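Local coordinates for protein maleylacetoacetate isomerase (Anaeromyxobacter dehalogenans, PDB 4IGJ) that probably isomerises maleylacetoacetate with the help of glutathione, as a zeta-class member of the glutathione transferase superfamily, at residues L123-H126 and V127-G130; P148-D151 and R152-R156; D233-P237 and D238-P242. One frame throughout, in Å; residues are numbered along the deposited sequence. Where two conformers were deposited one is given.

Interaction 1: L123-H126 and V127-G130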
loop_
_atom_site.group_PDB
_atom_site.type_symbol
_atom_site.label_atom_id
_atom_site.label_comp_id
_atom_site.label_asym_id
_atom_site.label_seq_id
_atom_site.Cartn_x
_atom_site.Cartn_y
_atom_site.Cartn_z
ATOM N N LEU A 123 -5.023 -5.118 6.797
ATOM C CA LEU A 123 -4.242 -6.348 6.646
ATOM C C LEU A 123 -3.535 -6.360 5.299
ATOM O O LEU A 123 -2.346 -6.688 5.210
ATOM C CB LEU A 123 -5.144 -7.573 6.792
ATOM C CG LEU A 123 -5.740 -7.733 8.188
ATOM C CD1 LEU A 123 -6.755 -8.866 8.208
ATOM C CD2 LEU A 123 -4.646 -8.008 9.188
ATOM N N ALA A 124 -4.253 -5.956 4.255
ATOM C CA ALA A 124 -3.668 -5.893 2.919
ATOM C C ALA A 124 -2.512 -4.908 2.876
ATOM O O ALA A 124 -1.444 -5.208 2.325
ATOM C CB ALA A 124 -4.729 -5.519 1.891
ATOM N N GLU A 125 -2.723 -3.732 3.461
ATOM C CA GLU A 125 -1.708 -2.688 3.420
ATOM C C GLU A 125 -0.471 -3.005 4.262
ATOM O O GLU A 125 0.629 -2.584 3.904
ATOM C CB GLU A 125 -2.299 -1.320 3.785
ATOM C CG GLU A 125 -3.315 -0.765 2.770
ATOM C CD GLU A 125 -2.703 -0.329 1.432
ATOM O OE1 GLU A 125 -1.473 -0.462 1.224
ATOM O OE2 GLU A 125 -3.471 0.177 0.580
ATOM N N HIS A 126 -0.635 -3.770 5.339
ATOM C CA HIS A 126 0.529 -4.255 6.085
ATOM C C HIS A 126 1.502 -4.965 5.159
ATOM O O HIS A 126 2.719 -4.853 5.318
ATOM C CB HIS A 126 0.098 -5.210 7.201
ATOM C CG HIS A 126 -0.372 -4.520 8.446
ATOM N ND1 HIS A 126 0.385 -3.574 9.103
ATOM C CD2 HIS A 126 -1.516 -4.650 9.157
ATOM C CE1 HIS A 126 -0.274 -3.147 10.164
ATOM N NE2 HIS A 126 -1.433 -3.783 10.220
ATOM N N VAL A 127 0.974 -5.690 4.181
ATOM C CA VAL A 127 1.825 -6.325 3.182
ATOM C C VAL A 127 2.204 -5.357 2.056
ATOM O O VAL A 127 3.387 -5.167 1.750
ATOM C CB VAL A 127 1.136 -7.580 2.610
ATOM C CG1 VAL A 127 2.008 -8.236 1.556
ATOM C CG2 VAL A 127 0.821 -8.573 3.725
ATOM N N ASN A 128 1.193 -4.739 1.450
ATOM C CA ASN A 128 1.347 -3.881 0.286
ATOM C C ASN A 128 2.346 -2.764 0.505
ATOM O O ASN A 128 3.193 -2.495 -0.346
ATOM C CB ASN A 128 -0.031 -3.297 -0.078
ATOM C CG ASN A 128 -0.031 -2.545 -1.394
ATOM O OD1 ASN A 128 -0.472 -1.379 -1.476
ATOM N ND2 ASN A 128 0.449 -3.191 -2.427
ATOM N N SER A 129 2.243 -2.098 1.649
ATOM C CA SER A 129 3.122 -0.967 1.922
ATOM C C SER A 129 4.102 -1.225 3.061
ATOM O O SER A 129 5.128 -0.564 3.155
ATOM C CB SER A 129 2.298 0.295 2.205
ATOM O OG SER A 129 1.598 0.196 3.433
ATOM N N GLY A 130 3.791 -2.184 3.924
ATOM C CA GLY A 130 4.595 -2.392 5.118
ATOM C C GLY A 130 5.612 -3.518 5.105
ATOM O O GLY A 130 6.444 -3.611 6.013
#
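The side chains of Glu125 and Asn128 run side by side and point the same way near the C-terminal end of helix 114-128. Glu125 OE1 is 3.4 Å from Asn128 CB, and the carboxylate and amide planes are 56° apart. The carbonyl of Glu125 takes two backbone bonds. Ser129 N is 2.8 Å from Glu125 O, and Gly130 N is 3.2 Å from Glu125 O. One residue earlier, Asn128 N bonds to Ala124 O at 2.8 Å. Ser129 has two conformers. In one, with OG between Ser129's own N and carbonyl carbon (chi1 69°), the hydroxyl reaches Glu125 O at 3.0 Å, from above the plane of that carbonyl and off its lone pairs.

Met94 packs on Glu125 and Asn128 from helix 93-103, and Tyr189 on Asn128 from helix 185-199. Glu125 OE2 comes close to Glu125 OE2 of the second subunit, so the pair lies at the dimer interface. Asn128 belongs to a glutathione site and touches Arg38 and Ser93, which also bind glutathione. Two backbone donors, and the hydroxyl in one conformer, converge on Glu125 O where the helix ends. The two close carboxylates would probably raise the affinity of one of them for a proton.

Interaction 2: P148-D151 and R152-R156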
loop_
_atom_site.group_PDB
_atom_site.type_symbol
_atom_site.label_atom_id
_atom_site.label_comp_id
_atom_site.label_asym_id
_atom_site.label_seq_id
_atom_site.Cartn_x
_atom_site.Cartn_y
_atom_site.Cartn_z
ATOM N N PRO A 148 27.623 -7.416 0.070
ATOM C CA PRO A 148 27.273 -8.769 -0.382
ATOM C C PRO A 148 26.627 -9.633 0.704
ATOM O O PRO A 148 27.089 -9.650 1.846
ATOM C CB PRO A 148 28.625 -9.362 -0.800
ATOM C CG PRO A 148 29.473 -8.175 -1.116
ATOM C CD PRO A 148 29.056 -7.131 -0.110
ATOM N N GLY A 149 25.563 -10.342 0.330
ATOM C CA GLY A 149 24.860 -11.228 1.241
ATOM C C GLY A 149 23.762 -10.558 2.047
ATOM O O GLY A 149 22.810 -11.212 2.481
ATOM N N TRP A 150 23.881 -9.247 2.232
ATOM C CA TRP A 150 23.038 -8.543 3.192
ATOM C C TRP A 150 21.575 -8.415 2.771
ATOM O O TRP A 150 20.701 -8.269 3.630
ATOM C CB TRP A 150 23.624 -7.168 3.530
ATOM C CG TRP A 150 23.108 -6.621 4.829
ATOM C CD1 TRP A 150 23.029 -7.282 6.021
ATOM C CD2 TRP A 150 22.596 -5.303 5.068
ATOM N NE1 TRP A 150 22.496 -6.456 6.987
ATOM C CE2 TRP A 150 22.223 -5.235 6.424
ATOM C CE3 TRP A 150 22.421 -4.171 4.265
ATOM C CZ2 TRP A 150 21.688 -4.078 6.995
ATOM C CZ3 TRP A 150 21.889 -3.022 4.837
ATOM C CH2 TRP A 150 21.528 -2.987 6.183
ATOM N N ASP A 151 21.310 -8.481 1.470
ATOM C CA ASP A 151 19.932 -8.370 0.981
ATOM C C ASP A 151 19.009 -9.441 1.570
ATOM O O ASP A 151 17.845 -9.172 1.876
ATOM C CB ASP A 151 19.882 -8.411 -0.546
ATOM C CG ASP A 151 20.425 -9.705 -1.123
ATOM O OD1 ASP A 151 21.407 -10.241 -0.570
ATOM O OD2 ASP A 151 19.874 -10.179 -2.140
ATOM N N ARG A 152 19.522 -10.651 1.751
ATOM C CA ARG A 152 18.691 -11.721 2.285
ATOM C C ARG A 152 18.458 -11.613 3.796
ATOM O O ARG A 152 17.378 -11.949 4.291
ATOM C CB ARG A 152 19.247 -13.082 1.853
ATOM C CG ARG A 152 19.405 -13.160 0.336
ATOM C CD ARG A 152 19.832 -14.534 -0.158
ATOM N NE ARG A 152 18.807 -15.555 0.055
ATOM C CZ ARG A 152 17.748 -15.731 -0.731
ATOM N NH1 ARG A 152 17.559 -14.945 -1.781
ATOM N NH2 ARG A 152 16.873 -16.692 -0.469
ATOM N N GLU A 153 19.450 -11.107 4.526
ATOM C CA GLU A 153 19.283 -10.854 5.953
ATOM C C GLU A 153 18.249 -9.749 6.159
ATOM O O GLU A 153 17.378 -9.854 7.014
ATOM C CB GLU A 153 20.631 -10.469 6.586
ATOM C CG GLU A 153 20.606 -10.330 8.106
ATOM C CD GLU A 153 21.981 -10.067 8.703
ATOM O OE1 GLU A 153 22.996 -10.389 8.047
ATOM O OE2 GLU A 153 22.042 -9.529 9.828
ATOM N N TRP A 154 18.360 -8.706 5.340
ATOM C CA TRP A 154 17.437 -7.576 5.344
ATOM C C TRP A 154 16.021 -8.029 5.042
ATOM O O TRP A 154 15.088 -7.660 5.750
ATOM C CB TRP A 154 17.916 -6.566 4.299
ATOM C CG TRP A 154 17.008 -5.412 3.970
ATOM C CD1 TRP A 154 15.885 -5.434 3.176
ATOM C CD2 TRP A 154 17.206 -4.046 4.347
ATOM N NE1 TRP A 154 15.361 -4.165 3.074
ATOM C CE2 TRP A 154 16.155 -3.297 3.785
ATOM C CE3 TRP A 154 18.168 -3.385 5.120
ATOM C CZ2 TRP A 154 16.040 -1.919 3.970
ATOM C CZ3 TRP A 154 18.045 -2.019 5.312
ATOM C CH2 TRP A 154 16.989 -1.301 4.741
ATOM N N ALA A 155 15.869 -8.829 3.990
ATOM C CA ALA A 155 14.555 -9.338 3.625
ATOM C C ALA A 155 13.957 -10.146 4.774
ATOM O O ALA A 155 12.785 -9.985 5.104
ATOM C CB ALA A 155 14.633 -10.173 2.356
ATOM N N ARG A 156 14.747 -11.025 5.385
ATOM C CA ARG A 156 14.243 -11.798 6.513
ATOM C C ARG A 156 13.832 -10.905 7.679
ATOM O O ARG A 156 12.827 -11.160 8.334
ATOM C CB ARG A 156 15.269 -12.838 6.971
ATOM C CG ARG A 156 15.331 -14.077 6.097
ATOM C CD ARG A 156 16.281 -15.140 6.696
ATOM N NE ARG A 156 17.674 -14.713 6.713
ATOM C CZ ARG A 156 18.515 -14.882 5.700
ATOM N NH1 ARG A 156 18.110 -15.473 4.583
ATOM N NH2 ARG A 156 19.768 -14.461 5.802
HETATM O O HOH W 1 18.413 -12.393 -2.893
#
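Trp150 and Trp154 meet one turn apart at the start of helix 150-171. Trp150 CB leaves the helix away from residues 152-156. CG is anti to the backbone N (chi1 -159°), which swings the indole forward along the helix, toward Trp154. Its five-membered ring comes first. Trp150 CD1 is 3.7 Å from Glu153 OE1, which lies at the ring edge, in plane. NE1 is farther from the same carboxylate, whose plane is turned 79° from the ring. The six-membered ring goes on to Trp154. CH2 of Trp150 is 3.5 Å from CE3 of Trp154, and CZ3 of Trp150 is 3.7 Å from that same CE3. Here the edge of Trp154 meets the face of Trp150 in an offset edge-to-face pair. The six-membered ring centroids are 5.3 Å apart and the planes are at 69°.

The i to i+4 bond from Trp154 N to Trp150 O (2.9 Å) puts the two side chains one turn apart. Asp151 lies on another side of the helix, beside Arg152. A water bridges them, giving a hydrogen to Asp151 OD2 (2.8 Å) and accepting one from Arg152 NH1 (2.9 Å). Asp151 OD2 also forms a salt bridge with Arg144.

Trp154 meets the ring of Phe158 farther along its own helix. Lys146 of the second subunit makes a cation-pi contact with Trp150, and Met142 of that subunit packs on Trp154. The pair thus packs against the second subunit and, through Leu143, against helix 137-146 of its own chain.

Interaction 3: D233-P237 and D238-P242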
loop_
_atom_site.group_PDB
_atom_site.type_symbol
_atom_site.label_atom_id
_atom_site.label_comp_id
_atom_site.label_asym_id
_atom_site.label_seq_id
_atom_site.Cartn_x
_atom_site.Cartn_y
_atom_site.Cartn_z
ATOM N N ASP A 233 4.547 -19.104 -17.707
ATOM C CA ASP A 233 5.974 -18.810 -17.808
ATOM C C ASP A 233 6.815 -19.423 -16.684
ATOM O O ASP A 233 7.995 -19.114 -16.568
ATOM C CB ASP A 233 6.221 -17.296 -17.904
ATOM C CG ASP A 233 5.678 -16.524 -16.697
ATOM O OD1 ASP A 233 4.581 -16.858 -16.197
ATOM O OD2 ASP A 233 6.341 -15.564 -16.256
ATOM N N ALA A 234 6.225 -20.281 -15.855
ATOM C CA ALA A 234 6.989 -20.893 -14.775
ATOM C C ALA A 234 8.049 -21.867 -15.306
ATOM O O ALA A 234 7.740 -22.777 -16.078
ATOM C CB ALA A 234 6.072 -21.606 -13.787
ATOM N N PRO A 235 9.304 -21.678 -14.881
ATOM C CA PRO A 235 10.356 -22.631 -15.221
ATOM C C PRO A 235 10.274 -23.855 -14.323
ATOM O O PRO A 235 9.652 -23.795 -13.264
ATOM C CB PRO A 235 11.653 -21.858 -14.931
ATOM C CG PRO A 235 11.256 -20.503 -14.446
ATOM C CD PRO A 235 9.813 -20.567 -14.068
ATOM N N PRO A 236 10.870 -24.974 -14.749
ATOM C CA PRO A 236 10.965 -26.143 -13.871
ATOM C C PRO A 236 11.808 -25.796 -12.651
ATOM O O PRO A 236 12.597 -24.851 -12.705
ATOM C CB PRO A 236 11.678 -27.185 -14.745
ATOM C CG PRO A 236 12.357 -26.403 -15.807
ATOM C CD PRO A 236 11.478 -25.215 -16.066
ATOM N N PRO A 237 11.629 -26.540 -11.550
ATOM C CA PRO A 237 12.357 -26.281 -10.304
ATOM C C PRO A 237 13.870 -26.128 -10.491
ATOM O O PRO A 237 14.476 -25.292 -9.821
ATOM C CB PRO A 237 12.039 -27.518 -9.465
ATOM C CG PRO A 237 10.648 -27.896 -9.899
ATOM C CD PRO A 237 10.602 -27.586 -11.383
ATOM N N ASP A 238 14.463 -26.898 -11.401
ATOM C CA ASP A 238 15.915 -26.880 -11.575
ATOM C C ASP A 238 16.449 -25.719 -12.420
ATOM O O ASP A 238 17.650 -25.645 -12.693
ATOM C CB ASP A 238 16.416 -28.224 -12.125
ATOM C CG ASP A 238 15.870 -28.549 -13.508
ATOM O OD1 ASP A 238 15.275 -27.673 -14.167
ATOM O OD2 ASP A 238 16.062 -29.702 -13.949
ATOM N N ARG A 239 15.556 -24.818 -12.818
ATOM C CA ARG A 239 15.952 -23.610 -13.530
ATOM C C ARG A 239 15.405 -22.368 -12.829
ATOM O O ARG A 239 15.133 -21.346 -13.466
ATOM C CB ARG A 239 15.506 -23.669 -14.996
ATOM C CG ARG A 239 16.204 -24.772 -15.792
ATOM C CD ARG A 239 15.804 -24.762 -17.262
ATOM N NE ARG A 239 16.410 -25.880 -17.984
ATOM C CZ ARG A 239 17.570 -25.815 -18.633
ATOM N NH1 ARG A 239 18.270 -24.689 -18.665
ATOM N NH2 ARG A 239 18.041 -26.891 -19.242
ATOM N N ARG A 240 15.242 -22.469 -11.510
ATOM C CA ARG A 240 14.784 -21.346 -10.698
ATOM C C ARG A 240 15.909 -20.834 -9.809
ATOM O O ARG A 240 16.699 -21.611 -9.278
ATOM C CB ARG A 240 13.606 -21.764 -9.819
ATOM C CG ARG A 240 12.391 -22.214 -10.597
ATOM C CD ARG A 240 11.295 -22.739 -9.681
ATOM N NE ARG A 240 10.199 -23.304 -10.460
ATOM C CZ ARG A 240 9.105 -23.848 -9.942
ATOM N NH1 ARG A 240 8.946 -23.902 -8.626
ATOM N NH2 ARG A 240 8.172 -24.345 -10.743
ATOM N N THR A 241 15.978 -19.519 -9.647
ATOM C CA THR A 241 16.927 -18.921 -8.722
ATOM C C THR A 241 16.373 -19.038 -7.308
ATOM O O THR A 241 15.204 -19.369 -7.128
ATOM C CB THR A 241 17.156 -17.435 -9.050
ATOM O OG1 THR A 241 15.939 -16.705 -8.838
ATOM C CG2 THR A 241 17.599 -17.265 -10.498
ATOM N N PRO A 242 17.221 -18.815 -6.294
ATOM C CA PRO A 242 16.650 -18.596 -4.963
ATOM C C PRO A 242 16.007 -17.216 -4.917
ATOM O O PRO A 242 16.610 -16.294 -5.471
ATOM C CB PRO A 242 17.875 -18.631 -4.045
ATOM C CG PRO A 242 18.902 -19.400 -4.799
ATOM C CD PRO A 242 18.674 -19.050 -6.240
#
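A type I beta turn at residues 236-239, with a short 3-10 turn at 237-238, shapes the proline-rich C-terminal tail that follows helix 221-226. This is a surface contact. Arg240 reaches back past the turn to the carbonyl of Pro235. Its chain is extended from CG to NE, with CG anti to its own carbonyl carbon (chi1 -62°). Arg240 NE is 2.9 Å from Pro235 O, and Arg240 NH2 is 3.0 Å from Pro235 O. This is a side-on grip by two nitrogens on one atom. The oxygen lies in the guanidinium plane. Seen from the carbonyl, NH2 comes nearly straight on, while NE sits above the carbonyl plane.

Pro237 lies alongside Arg240 and points the same way. Its CD stands over one face of the guanidinium, offset toward the rim. Nearer the backbone, Arg240 CG is 3.4 Å from Pro236 O, and CD of Arg240 is 3.7 Å from Pro237 CA. Arg239 N closes the beta turn with a bond to Pro236 O at 3.0 Å. A weak bond from Arg240 N to Pro237 O follows. Pro236 CG also touches Asp238 OD1 at 3.6 Å.

Trp31 packs on both Arg240 and Pro235. Asp233 OD2 accepts a bond from Trp31 N, so the tail is also tied to the N-terminal domain. Proline nitrogens in a chain carry no hydrogen, so residues 235-237 can offer only their carbonyls to polar partners. The two bonds to Pro235 O, with Pro237 over one face, limit how the guanidinium can turn. Its NH1 makes a salt bridge to Asp229. All three guanidinium nitrogens thus help tie the exposed tail back.

In the fold
The three contacts follow one another along the chain. Interactions 1 and 2 lie in the helical C-terminal domain and both touch the second subunit. Their centres are 21 Å apart and their nearest atoms about 9 Å apart. Interaction 1 belongs to a glutathione site through Asn128. Interaction 2 stands farther off: the side chain of Trp154 is about 10 Å from that of Arg161, another residue of that site. Interaction 3 lies away from the annotated sites, with its centre 27 Å from that of interaction 1. It packs lightly against interaction 2, where Arg152 NH1 is 4.0 Å from Pro242 O.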